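Local structure of octaprenyl-diphosphate synthase (Roseobacter denitrificans, 4JXN) at residues A80-F85 / F130-E135; H87-L92 / Y124-S129; D143-A148 / T189-V194; E171-V176 / K245-L250. The protein probably makes octaprenyl diphosphate, the precursor of quinone side chains, by adding five isopentenyl units to farnesyl diphosphate with the aid of magnesium. All coordinates share one frame; numbering follows the deposited sequence.

Interaction 1 of 4, residues A80-F85 / F130-E135; sequences AATVEF and FQLMVE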
loop_
_atom_site.group_PDB
_atom_site.type_symbol
_atom_site.label_atom_id
_atom_site.label_comp_id
_atom_site.label_asym_id
_atom_site.label_seq_id
_atom_site.Cartn_x
_atom_site.Cartn_y
_atom_site.Cartn_z
ATOM N N ALA A 80 -10.130 10.384 -10.312
ATOM C CA ALA A 80 -9.651 11.543 -9.580
ATOM C C ALA A 80 -9.669 11.260 -8.076
ATOM O O ALA A 80 -8.786 11.705 -7.355
ATOM C CB ALA A 80 -10.474 12.773 -9.921
ATOM N N ALA A 81 -10.661 10.503 -7.606
ATOM C CA ALA A 81 -10.682 10.054 -6.199
ATOM C C ALA A 81 -9.463 9.178 -5.857
ATOM O O ALA A 81 -8.731 9.426 -4.871
ATOM C CB ALA A 81 -11.980 9.311 -5.899
ATOM N N THR A 82 -9.249 8.155 -6.681
ATOM C CA THR A 82 -8.042 7.309 -6.603
ATOM C C THR A 82 -6.780 8.148 -6.469
ATOM O O THR A 82 -5.924 7.890 -5.610
ATOM C CB THR A 82 -7.916 6.455 -7.872
ATOM O OG1 THR A 82 -9.110 5.680 -8.047
ATOM C CG2 THR A 82 -6.710 5.533 -7.814
ATOM N N VAL A 83 -6.668 9.157 -7.326
ATOM C CA VAL A 83 -5.512 10.044 -7.311
ATOM C C VAL A 83 -5.327 10.676 -5.924
ATOM O O VAL A 83 -4.209 10.690 -5.397
ATOM C CB VAL A 83 -5.609 11.113 -8.427
ATOM C CG1 VAL A 83 -4.626 12.249 -8.181
ATOM C CG2 VAL A 83 -5.366 10.480 -9.798
ATOM N N GLU A 84 -6.403 11.196 -5.327
ATOM C CA GLU A 84 -6.268 11.804 -3.995
ATOM C C GLU A 84 -5.998 10.747 -2.930
ATOM O O GLU A 84 -5.115 10.938 -2.081
ATOM C CB GLU A 84 -7.461 12.701 -3.604
ATOM C CG GLU A 84 -7.138 14.194 -3.693
ATOM C CD GLU A 84 -5.835 14.603 -2.992
ATOM O OE1 GLU A 84 -5.002 15.347 -3.583
ATOM O OE2 GLU A 84 -5.631 14.185 -1.834
ATOM N N PHE A 85 -6.727 9.630 -2.983
ATOM C CA PHE A 85 -6.465 8.524 -2.049
ATOM C C PHE A 85 -4.992 8.189 -2.042
ATOM O O PHE A 85 -4.351 8.152 -0.985
ATOM C CB PHE A 85 -7.314 7.290 -2.378
ATOM C CG PHE A 85 -8.689 7.312 -1.746
ATOM C CD1 PHE A 85 -8.844 7.619 -0.391
ATOM C CD2 PHE A 85 -9.822 7.012 -2.488
ATOM C CE1 PHE A 85 -10.099 7.628 0.205
ATOM C CE2 PHE A 85 -11.082 7.027 -1.901
ATOM C CZ PHE A 85 -11.218 7.329 -0.553
ATOM N N PHE A 130 -7.627 1.284 -5.122
ATOM C CA PHE A 130 -7.482 0.168 -6.045
ATOM C C PHE A 130 -8.855 -0.348 -6.483
ATOM O O PHE A 130 -9.101 -0.621 -7.672
ATOM C CB PHE A 130 -6.626 -0.902 -5.333
ATOM C CG PHE A 130 -6.393 -2.156 -6.118
ATOM C CD1 PHE A 130 -6.373 -2.159 -7.506
ATOM C CD2 PHE A 130 -6.149 -3.346 -5.443
ATOM C CE1 PHE A 130 -6.146 -3.332 -8.201
ATOM C CE2 PHE A 130 -5.913 -4.519 -6.135
ATOM C CZ PHE A 130 -5.914 -4.511 -7.517
ATOM N N GLN A 131 -9.748 -0.456 -5.508
ATOM C CA GLN A 131 -11.157 -0.751 -5.746
ATOM C C GLN A 131 -11.802 0.195 -6.749
ATOM O O GLN A 131 -12.531 -0.254 -7.638
ATOM C CB GLN A 131 -11.933 -0.668 -4.430
ATOM C CG GLN A 131 -11.688 -1.836 -3.495
ATOM C CD GLN A 131 -12.513 -1.743 -2.225
ATOM O OE1 GLN A 131 -12.437 -0.756 -1.478
ATOM N NE2 GLN A 131 -13.307 -2.777 -1.970
ATOM N N LEU A 132 -11.556 1.497 -6.580
ATOM C CA LEU A 132 -12.084 2.535 -7.496
ATOM C C LEU A 132 -11.597 2.395 -8.948
ATOM O O LEU A 132 -12.400 2.480 -9.881
ATOM C CB LEU A 132 -11.765 3.950 -6.974
ATOM C CG LEU A 132 -12.648 4.427 -5.816
ATOM C CD1 LEU A 132 -12.007 5.558 -5.020
ATOM C CD2 LEU A 132 -14.007 4.853 -6.343
ATOM N N MET A 133 -10.297 2.171 -9.149
ATOM C CA MET A 133 -9.784 2.024 -10.527
ATOM C C MET A 133 -10.332 0.757 -11.184
ATOM O O MET A 133 -10.636 0.750 -12.380
ATOM C CB MET A 133 -8.248 1.985 -10.614
ATOM C CG MET A 133 -7.469 2.330 -9.357
ATOM S SD MET A 133 -5.686 2.190 -9.632
ATOM C CE MET A 133 -5.071 2.151 -7.943
ATOM N N VAL A 134 -10.424 -0.326 -10.415
ATOM C CA VAL A 134 -10.905 -1.603 -10.959
ATOM C C VAL A 134 -12.335 -1.451 -11.462
ATOM O O VAL A 134 -12.695 -1.978 -12.520
ATOM C CB VAL A 134 -10.838 -2.749 -9.914
ATOM C CG1 VAL A 134 -11.646 -3.965 -10.372
ATOM C CG2 VAL A 134 -9.393 -3.149 -9.658
ATOM N N GLU A 135 -13.144 -0.720 -10.700
ATOM C CA GLU A 135 -14.528 -0.470 -11.093
ATOM C C GLU A 135 -14.680 0.238 -12.445
ATOM O O GLU A 135 -15.756 0.188 -13.038
ATOM C CB GLU A 135 -15.250 0.320 -10.000
ATOM C CG GLU A 135 -15.521 -0.497 -8.743
ATOM C CD GLU A 135 -15.678 0.357 -7.500
ATOM O OE1 GLU A 135 -15.247 -0.087 -6.415
ATOM O OE2 GLU A 135 -16.231 1.473 -7.601
#
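Thr82 and Leu132 meet with OG1 of the one and CG of the other turned beside their own backbone N, anti to the carbonyl carbon (chi1 -56° and -77°). The two side chains then slide past each other in opposite directions, and Thr82 OG1 rests 3.3 Å from Leu132 CB. Met133 is less relaxed: its CG nearly eclipses the backbone N, after which the chain runs out extended and crosses the threonine at about a right angle. Thr82 CG2 meets that chain, 3.6 Å from Met133 CG, with the sulphur and the terminal methyl also close by. Leu132 reaches further with one branch. Its CD1 sits at the edge of the Phe85 ring, near the ring plane and 3.6 Å from Phe85 CE2, and on the side of Ala81 it lies 3.9 Å from Ala81 CB. These residues join helices 75-94 and 116-134, an antiparallel pair of the all-helical isoprenoid synthase fold; the axes of the short segments approach to 8.8 Å at 159°. Helix 9-34 covers Leu132 through Leu29 and Arg33, helix 139-162 backs Met133 through Leu142 and Leu145, and Met133 also packs on Phe130 of the second subunit. Between the segments themselves the union is apolar. The one hydroxyl in it, Thr82 OG1, is spoken for by Asn78 O within its own helix and weakly by Ser129 O, so the seam rests on the fit of carbon surfaces while its buried polar atom is satisfied.

Interaction 2 of 4, residues H87-L92 / Y124-S129; sequences HTATLL and YLFSRS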
loop_
_atom_site.group_PDB
_atom_site.type_symbol
_atom_site.label_atom_id
_atom_site.label_comp_id
_atom_site.label_asym_id
_atom_site.label_seq_id
_atom_site.Cartn_x
_atom_site.Cartn_y
_atom_site.Cartn_z
ATOM N N HIS A 87 -2.438 10.070 -3.046
ATOM C CA HIS A 87 -1.596 11.151 -2.560
ATOM C C HIS A 87 -1.605 11.165 -1.023
ATOM O O HIS A 87 -0.548 11.228 -0.396
ATOM C CB HIS A 87 -2.027 12.513 -3.108
ATOM C CG HIS A 87 -1.166 13.635 -2.613
ATOM N ND1 HIS A 87 -1.677 14.842 -2.187
ATOM C CD2 HIS A 87 0.175 13.705 -2.426
ATOM C CE1 HIS A 87 -0.686 15.618 -1.787
ATOM N NE2 HIS A 87 0.447 14.950 -1.919
ATOM N N THR A 88 -2.803 11.083 -0.442
ATOM C CA THR A 88 -2.976 11.082 1.008
ATOM C C THR A 88 -2.235 9.928 1.682
ATOM O O THR A 88 -1.458 10.142 2.619
ATOM C CB THR A 88 -4.464 11.008 1.400
ATOM O OG1 THR A 88 -5.206 11.983 0.661
ATOM C CG2 THR A 88 -4.644 11.264 2.892
ATOM N N ALA A 89 -2.466 8.712 1.194
ATOM C CA ALA A 89 -1.834 7.517 1.772
ATOM C C ALA A 89 -0.318 7.668 1.801
ATOM O O ALA A 89 0.345 7.269 2.764
ATOM C CB ALA A 89 -2.236 6.257 0.995
ATOM N N THR A 90 0.226 8.223 0.719
ATOM C CA THR A 90 1.658 8.507 0.606
ATOM C C THR A 90 2.127 9.532 1.657
ATOM O O THR A 90 3.238 9.417 2.195
ATOM C CB THR A 90 2.013 8.988 -0.832
ATOM O OG1 THR A 90 2.056 7.857 -1.714
ATOM C CG2 THR A 90 3.366 9.700 -0.880
ATOM N N LEU A 91 1.285 10.526 1.937
ATOM C CA LEU A 91 1.601 11.547 2.939
ATOM C C LEU A 91 1.708 10.910 4.315
ATOM O O LEU A 91 2.752 10.994 4.966
ATOM C CB LEU A 91 0.541 12.651 2.958
ATOM C CG LEU A 91 0.411 13.469 1.672
ATOM C CD1 LEU A 91 -0.753 14.448 1.756
ATOM C CD2 LEU A 91 1.720 14.183 1.368
ATOM N N LEU A 92 0.630 10.259 4.740
ATOM C CA LEU A 92 0.629 9.472 5.978
ATOM C C LEU A 92 1.937 8.694 6.157
ATOM O O LEU A 92 2.610 8.807 7.177
ATOM C CB LEU A 92 -0.547 8.491 5.980
ATOM C CG LEU A 92 -1.949 9.088 6.141
ATOM C CD1 LEU A 92 -2.996 8.057 5.763
ATOM C CD2 LEU A 92 -2.178 9.592 7.561
ATOM N N TYR A 124 -5.157 1.381 4.013
ATOM C CA TYR A 124 -6.593 1.350 3.788
ATOM C C TYR A 124 -6.987 2.195 2.581
ATOM O O TYR A 124 -7.808 1.773 1.755
ATOM C CB TYR A 124 -7.373 1.805 5.039
ATOM C CG TYR A 124 -8.882 1.785 4.834
ATOM C CD1 TYR A 124 -9.518 0.648 4.325
ATOM C CD2 TYR A 124 -9.672 2.903 5.121
ATOM C CE1 TYR A 124 -10.886 0.620 4.115
ATOM C CE2 TYR A 124 -11.047 2.880 4.915
ATOM C CZ TYR A 124 -11.644 1.734 4.410
ATOM O OH TYR A 124 -12.997 1.686 4.194
ATOM N N LEU A 125 -6.395 3.378 2.469
ATOM C CA LEU A 125 -6.714 4.283 1.350
ATOM C C LEU A 125 -6.204 3.730 0.027
ATOM O O LEU A 125 -6.896 3.831 -0.993
ATOM C CB LEU A 125 -6.129 5.672 1.574
ATOM C CG LEU A 125 -6.509 6.434 2.848
ATOM C CD1 LEU A 125 -5.766 7.763 2.863
ATOM C CD2 LEU A 125 -8.009 6.653 2.995
ATOM N N PHE A 126 -5.003 3.140 0.054
ATOM C CA PHE A 126 -4.464 2.426 -1.103
ATOM C C PHE A 126 -5.448 1.356 -1.563
ATOM O O PHE A 126 -5.826 1.317 -2.729
ATOM C CB PHE A 126 -3.133 1.724 -0.793
ATOM C CG PHE A 126 -1.941 2.637 -0.661
ATOM C CD1 PHE A 126 -1.807 3.796 -1.426
ATOM C CD2 PHE A 126 -0.894 2.284 0.199
ATOM C CE1 PHE A 126 -0.677 4.601 -1.300
ATOM C CE2 PHE A 126 0.233 3.086 0.326
ATOM C CZ PHE A 126 0.341 4.247 -0.424
ATOM N N SER A 127 -5.862 0.489 -0.643
ATOM C CA SER A 127 -6.819 -0.562 -0.982
ATOM C C SER A 127 -8.076 0.049 -1.594
ATOM O O SER A 127 -8.574 -0.429 -2.614
ATOM C CB SER A 127 -7.171 -1.411 0.249
ATOM O OG SER A 127 -7.815 -0.650 1.250
ATOM N N ARG A 128 -8.576 1.123 -0.988
ATOM C CA ARG A 128 -9.758 1.808 -1.513
ATOM C C ARG A 128 -9.505 2.443 -2.885
ATOM O O ARG A 128 -10.372 2.399 -3.761
ATOM C CB ARG A 128 -10.246 2.863 -0.524
ATOM C CG ARG A 128 -10.873 2.272 0.726
ATOM C CD ARG A 128 -12.303 1.837 0.475
ATOM N NE ARG A 128 -12.736 0.829 1.437
ATOM C CZ ARG A 128 -13.999 0.449 1.615
ATOM N NH1 ARG A 128 -14.982 0.983 0.893
ATOM N NH2 ARG A 128 -14.279 -0.476 2.527
ATOM N N SER A 129 -8.314 3.009 -3.081
ATOM C CA SER A 129 -7.948 3.573 -4.383
ATOM C C SER A 129 -7.996 2.505 -5.489
ATOM O O SER A 129 -8.385 2.774 -6.616
ATOM C CB SER A 129 -6.563 4.227 -4.310
ATOM O OG SER A 129 -5.516 3.274 -4.264
#
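Ala89 lays its methyl over one face of the Phe126 ring, with CB 3.5 Å from the ring centroid and 24° off the ring normal, a CH-pi contact. The methyl is shifted toward the rim, where Ala89 CB comes within 3.2 Å of Phe126 CE1. Thr90 approaches the same ring obliquely, its OG1 4.2 Å from Phe126 CZ. Phe126 gets there with CG anti to the carbonyl carbon (chi1 -74°), which brings the ring end nearer to the facing helix than its CB would suggest. Leu125 takes the other half of the contact: its CD1 meets Thr88 CG2 at 3.7 Å and Leu92 CD1 at 4.0 Å, the two leucines crossing at about a right angle. Ala89 and Leu125 also face each other, CB to CB at 4.0 Å, and the small alanine lets the segment axes come to 8.8 Å. Helix 75-94 leads here toward the first aspartate-rich motif of the family, and His93, just after Leu92, meets Phe126 in an edge-to-face stack. Leu49 of helix 43-49 packs on Thr88 and Leu92, Ile152 and Glu156 of helix 139-162 on Thr90, and Asp123 of the second subunit on Phe126.

Interaction 3 of 4, residues D143-A148 / T189-V194; sequences DILANA and TEVGGV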
loop_
_atom_site.group_PDB
_atom_site.type_symbol
_atom_site.label_atom_id
_atom_site.label_comp_id
_atom_site.label_asym_id
_atom_site.label_seq_id
_atom_site.Cartn_x
_atom_site.Cartn_y
_atom_site.Cartn_z
ATOM N N ASP A 143 -2.840 -0.218 -15.509
ATOM C CA ASP A 143 -1.431 -0.303 -15.819
ATOM C C ASP A 143 -0.758 1.017 -15.492
ATOM O O ASP A 143 0.274 1.037 -14.836
ATOM C CB ASP A 143 -1.189 -0.642 -17.284
ATOM C CG ASP A 143 0.194 -1.244 -17.528
ATOM O OD1 ASP A 143 0.556 -2.232 -16.850
ATOM O OD2 ASP A 143 0.917 -0.736 -18.408
ATOM N N ILE A 144 -1.356 2.110 -15.951
ATOM C CA ILE A 144 -0.768 3.437 -15.784
ATOM C C ILE A 144 -0.578 3.749 -14.301
ATOM O O ILE A 144 0.511 4.111 -13.883
ATOM C CB ILE A 144 -1.617 4.501 -16.509
ATOM C CG1 ILE A 144 -1.454 4.317 -18.031
ATOM C CG2 ILE A 144 -1.210 5.908 -16.091
ATOM C CD1 ILE A 144 -2.446 5.086 -18.870
ATOM N N LEU A 145 -1.620 3.550 -13.510
ATOM C CA LEU A 145 -1.553 3.801 -12.073
ATOM C C LEU A 145 -0.750 2.745 -11.304
ATOM O O LEU A 145 -0.225 3.041 -10.218
ATOM C CB LEU A 145 -2.969 3.927 -11.485
ATOM C CG LEU A 145 -3.654 5.267 -11.801
ATOM C CD1 LEU A 145 -5.142 5.180 -11.507
ATOM C CD2 LEU A 145 -3.013 6.434 -11.047
ATOM N N ALA A 146 -0.666 1.524 -11.838
ATOM C CA ALA A 146 0.171 0.484 -11.214
ATOM C C ALA A 146 1.635 0.832 -11.399
ATOM O O ALA A 146 2.407 0.772 -10.451
ATOM C CB ALA A 146 -0.122 -0.898 -11.780
ATOM N N ASN A 147 2.011 1.220 -12.613
ATOM C CA ASN A 147 3.388 1.640 -12.862
ATOM C C ASN A 147 3.769 2.914 -12.139
ATOM O O ASN A 147 4.905 3.063 -11.698
ATOM C CB ASN A 147 3.627 1.807 -14.347
ATOM C CG ASN A 147 3.411 0.511 -15.108
ATOM O OD1 ASN A 147 3.473 -0.579 -14.531
ATOM N ND2 ASN A 147 3.145 0.620 -16.399
ATOM N N ALA A 148 2.815 3.827 -12.014
ATOM C CA ALA A 148 3.052 5.083 -11.329
ATOM C C ALA A 148 3.332 4.841 -9.845
ATOM O O ALA A 148 4.268 5.403 -9.280
ATOM C CB ALA A 148 1.846 5.988 -11.495
ATOM N N THR A 189 -3.140 13.025 -15.261
ATOM C CA THR A 189 -3.508 13.654 -16.513
ATOM C C THR A 189 -3.667 12.599 -17.574
ATOM O O THR A 189 -4.621 12.628 -18.352
ATOM C CB THR A 189 -2.422 14.649 -16.977
ATOM O OG1 THR A 189 -1.136 14.016 -16.955
ATOM C CG2 THR A 189 -2.390 15.837 -16.079
ATOM N N GLU A 190 -2.720 11.660 -17.593
ATOM C CA GLU A 190 -2.743 10.577 -18.554
ATOM C C GLU A 190 -3.982 9.693 -18.422
ATOM O O GLU A 190 -4.625 9.406 -19.427
ATOM C CB GLU A 190 -1.466 9.738 -18.461
ATOM C CG GLU A 190 -1.176 8.909 -19.702
ATOM C CD GLU A 190 -0.047 7.905 -19.518
ATOM O OE1 GLU A 190 0.310 7.582 -18.366
ATOM O OE2 GLU A 190 0.479 7.428 -20.546
ATOM N N VAL A 191 -4.336 9.263 -17.211
ATOM C CA VAL A 191 -5.557 8.445 -17.066
ATOM C C VAL A 191 -6.828 9.193 -17.456
ATOM O O VAL A 191 -7.787 8.579 -17.931
ATOM C CB VAL A 191 -5.750 7.835 -15.661
ATOM C CG1 VAL A 191 -4.625 6.853 -15.355
ATOM C CG2 VAL A 191 -5.904 8.912 -14.591
ATOM N N GLY A 192 -6.844 10.507 -17.255
ATOM C CA GLY A 192 -7.979 11.318 -17.680
ATOM C C GLY A 192 -8.173 11.268 -19.187
ATOM O O GLY A 192 -9.294 11.295 -19.687
ATOM N N GLY A 193 -7.078 11.198 -19.926
ATOM C CA GLY A 193 -7.165 11.135 -21.383
ATOM C C GLY A 193 -7.531 9.738 -21.841
ATOM O O GLY A 193 -8.269 9.561 -22.808
ATOM N N VAL A 194 -6.998 8.739 -21.148
ATOM C CA VAL A 194 -7.201 7.346 -21.532
ATOM C C VAL A 194 -8.644 6.937 -21.324
ATOM O O VAL A 194 -9.239 6.290 -22.184
ATOM C CB VAL A 194 -6.271 6.409 -20.745
ATOM C CG1 VAL A 194 -6.742 4.958 -20.817
ATOM C CG2 VAL A 194 -4.849 6.545 -21.266
#
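Ile144 of helix 139-162 reaches across to Glu190, Val191 and Val194 of helix 170-196, and the same two branches, CG2 and CD1, serve both the valines and the carboxylate. On the buried side Ile144 CG2 lies 3.6 Å from Val191 CG1, and Ile144 CD1 lies 3.7 Å from Val194 CG2. In both pairs the side chains slide past each other in opposite directions. Val191 holds CG1 anti to its carbonyl carbon (chi1 -64°), which presents that methyl to Ile144 and also to Leu145, a looser apolar partner whose side chain crosses it at about a right angle with CG 4.0 Å from Val191 CG1. Val191, Val194 and Leu145 are all buried, whereas Ile144 and Glu190 together form the partly exposed side. There the extended Glu190 chain crosses Ile144 obliquely and makes the shortest approach of the contact, OE1 3.2 Å from Ile144 CG2, an oxygen against a methyl. The Glu190 side chain also packs on Val203 and Phe207 of helix 200-224. An alanine in place of Ile144 would probably leave Val194 CG2 without its mate across the contact and open a gap between Val191 and the Glu190 carboxylate. The two helices run antiparallel, their segment axes approach to 10.2 Å at 169°, and they belong to the helical bundle of the fold. On the dimer side of helix 139-162, Asn147 OD1 accepts a hydrogen bond from NE2 of Gln131 of the second subunit. Dispersion between aliphatic branches therefore binds this pair, while the Glu190 carboxylate, meeting mainly carbon here, probably depends for its solvation on water at the partly exposed edge.

Interaction 4 of 4, residues E171-V176 / K245-L250; sequences EVYLQV and KLTMPL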
loop_
_atom_site.group_PDB
_atom_site.type_symbol
_atom_site.label_atom_id
_atom_site.label_comp_id
_atom_site.label_asym_id
_atom_site.label_seq_id
_atom_site.Cartn_x
_atom_site.Cartn_y
_atom_site.Cartn_z
ATOM N N GLU A 171 20.706 15.177 -12.069
ATOM C CA GLU A 171 20.028 14.149 -12.852
ATOM C C GLU A 171 19.418 13.080 -11.942
ATOM O O GLU A 171 18.373 12.526 -12.254
ATOM C CB GLU A 171 20.990 13.512 -13.853
ATOM C CG GLU A 171 20.300 12.655 -14.907
ATOM C CD GLU A 171 21.267 11.755 -15.649
ATOM O OE1 GLU A 171 21.306 10.540 -15.346
ATOM O OE2 GLU A 171 22.000 12.265 -16.521
ATOM N N VAL A 172 20.072 12.808 -10.815
ATOM C CA VAL A 172 19.560 11.870 -9.820
ATOM C C VAL A 172 18.436 12.472 -8.988
ATOM O O VAL A 172 17.543 11.755 -8.524
ATOM C CB VAL A 172 20.684 11.411 -8.864
ATOM C CG1 VAL A 172 20.118 10.621 -7.685
ATOM C CG2 VAL A 172 21.717 10.585 -9.617
ATOM N N TYR A 173 18.496 13.779 -8.760
ATOM C CA TYR A 173 17.426 14.460 -8.031
ATOM C C TYR A 173 16.129 14.474 -8.859
ATOM O O TYR A 173 15.031 14.309 -8.310
ATOM C CB TYR A 173 17.842 15.888 -7.638
ATOM C CG TYR A 173 16.781 16.616 -6.837
ATOM C CD1 TYR A 173 16.314 16.087 -5.632
ATOM C CD2 TYR A 173 16.215 17.808 -7.299
ATOM C CE1 TYR A 173 15.324 16.726 -4.902
ATOM C CE2 TYR A 173 15.220 18.456 -6.571
ATOM C CZ TYR A 173 14.779 17.912 -5.373
ATOM O OH TYR A 173 13.784 18.538 -4.636
ATOM N N LEU A 174 16.261 14.667 -10.174
ATOM C CA LEU A 174 15.101 14.663 -11.090
ATOM C C LEU A 174 14.320 13.348 -11.019
ATOM O O LEU A 174 13.088 13.359 -11.050
ATOM C CB LEU A 174 15.542 14.965 -12.530
ATOM C CG LEU A 174 15.646 16.442 -12.968
ATOM C CD1 LEU A 174 15.920 17.423 -11.827
ATOM C CD2 LEU A 174 16.688 16.602 -14.075
ATOM N N GLN A 175 15.044 12.236 -10.883
ATOM C CA GLN A 175 14.441 10.917 -10.639
ATOM C C GLN A 175 13.678 10.901 -9.333
ATOM O O GLN A 175 12.563 10.396 -9.263
ATOM C CB GLN A 175 15.508 9.820 -10.602
ATOM C CG GLN A 175 16.219 9.597 -11.929
ATOM C CD GLN A 175 17.433 8.692 -11.814
ATOM O OE1 GLN A 175 17.943 8.431 -10.720
ATOM N NE2 GLN A 175 17.907 8.207 -12.955
ATOM N N VAL A 176 14.270 11.481 -8.300
ATOM C CA VAL A 176 13.599 11.562 -7.001
ATOM C C VAL A 176 12.310 12.375 -7.119
ATOM O O VAL A 176 11.280 12.025 -6.551
ATOM C CB VAL A 176 14.515 12.200 -5.925
ATOM C CG1 VAL A 176 13.769 12.385 -4.607
ATOM C CG2 VAL A 176 15.775 11.364 -5.713
ATOM N N LYS A 245 18.233 17.151 3.425
ATOM C CA LYS A 245 17.561 16.664 2.236
ATOM C C LYS A 245 18.100 17.478 1.070
ATOM O O LYS A 245 18.074 18.714 1.114
ATOM C CB LYS A 245 16.053 16.862 2.408
ATOM C CG LYS A 245 15.178 16.309 1.294
ATOM C CD LYS A 245 13.792 15.954 1.822
ATOM C CE LYS A 245 12.694 16.231 0.806
ATOM N NZ LYS A 245 12.286 17.665 0.815
ATOM N N LEU A 246 18.613 16.798 0.043
ATOM C CA LEU A 246 19.290 17.483 -1.064
ATOM C C LEU A 246 18.325 18.051 -2.110
ATOM O O LEU A 246 17.998 17.409 -3.109
ATOM C CB LEU A 246 20.345 16.582 -1.715
ATOM C CG LEU A 246 21.624 16.376 -0.892
ATOM C CD1 LEU A 246 22.653 15.623 -1.721
ATOM C CD2 LEU A 246 22.213 17.692 -0.391
ATOM N N THR A 247 17.875 19.267 -1.822
ATOM C CA THR A 247 17.130 20.133 -2.725
ATOM C C THR A 247 18.025 20.553 -3.910
ATOM O O THR A 247 19.254 20.441 -3.847
ATOM C CB THR A 247 16.689 21.378 -1.924
ATOM O OG1 THR A 247 16.340 20.985 -0.593
ATOM C CG2 THR A 247 15.519 22.031 -2.513
ATOM N N MET A 248 17.420 21.026 -4.997
ATOM C CA MET A 248 18.201 21.429 -6.171
ATOM C C MET A 248 19.166 22.586 -5.886
ATOM O O MET A 248 20.316 22.546 -6.326
ATOM C CB MET A 248 17.292 21.801 -7.343
ATOM C CG MET A 248 18.056 22.124 -8.623
ATOM S SD MET A 248 17.005 22.315 -10.079
ATOM C CE MET A 248 16.713 20.597 -10.508
ATOM N N PRO A 249 18.699 23.637 -5.192
ATOM C CA PRO A 249 19.630 24.719 -4.822
ATOM C C PRO A 249 20.882 24.228 -4.085
ATOM O O PRO A 249 21.986 24.750 -4.307
ATOM C CB PRO A 249 18.796 25.593 -3.887
ATOM C CG PRO A 249 17.380 25.297 -4.240
ATOM C CD PRO A 249 17.381 23.840 -4.575
ATOM N N LEU A 250 20.714 23.211 -3.238
ATOM C CA LEU A 250 21.844 22.622 -2.509
ATOM C C LEU A 250 22.752 21.826 -3.421
ATOM O O LEU A 250 23.971 21.855 -3.271
ATOM C CB LEU A 250 21.358 21.758 -1.343
ATOM C CG LEU A 250 20.580 22.538 -0.275
ATOM C CD1 LEU A 250 19.844 21.587 0.658
ATOM C CD2 LEU A 250 21.502 23.454 0.518
#
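Tyr173 lays one face of its ring over Thr247 C. Leu246 O and Met248 N approach the ring obliquely from the same backbone run: the oxygen is 3.3 Å from Tyr173 CE1, and the nitrogen 3.7 Å from Tyr173 CE2. The backbone bends here in an inverse gamma turn centred on Leu246, closed by Thr247 N to Lys245 O at 3.0 Å. Thr247 then occupies the N-cap position of helix 248-254, although its side chain makes no capping bond; its OG1 turns back to Lys245 O in a weak one. Tyr173 reaches this corner because its CG is anti to the backbone N (chi1 -178°), which carries the ring toward the 245-250 backbone. Beyond the backbone it crosses Met248 at about a right angle, Tyr173 CE2 lying 4.0 Å from Met248 CB. An alanine in place of Tyr173 would probably leave Thr247 C and the Leu246 carbonyl without the ring they pack against and open a gap beside Met248. Lys245, which opens the turn, pairs with Asp240 in a salt bridge, and Met248 is backed by Thr295 and Val298 of helix 291-309. The contact thus ties helix 170-196 to the Lys-Leu-Thr-Met-Pro run that follows the second aspartate-rich motif of this family. Met248 bends at its last torsion (chi3 -80°), and its methyl CE comes to rest 3.5 Å from Leu174 CD1.

Overall arrangement
From the N terminus, helix 75-94 pairs with helix 116-134 twice. Interaction 2 closes the inner loop, 31 residues between its segments, nested inside the 44-residue loop of interaction 1; the two touch, their centres 10 Å apart. Interaction 3 follows in series, joining helix 139-162 to helix 170-196 round 40 residues, and reaches interaction 1 through Leu145, which packs on Met133 and Thr82. Interaction 4 starts on helix 170-196 before the second segment of interaction 3 and closes 68 residues at the 245-250 run, so these two cross, their centres 25 Å apart. Interactions 1 to 3 adjoin the second subunit, and interaction 4, across the chain's centre from interaction 1, touches it through Gln175 alone.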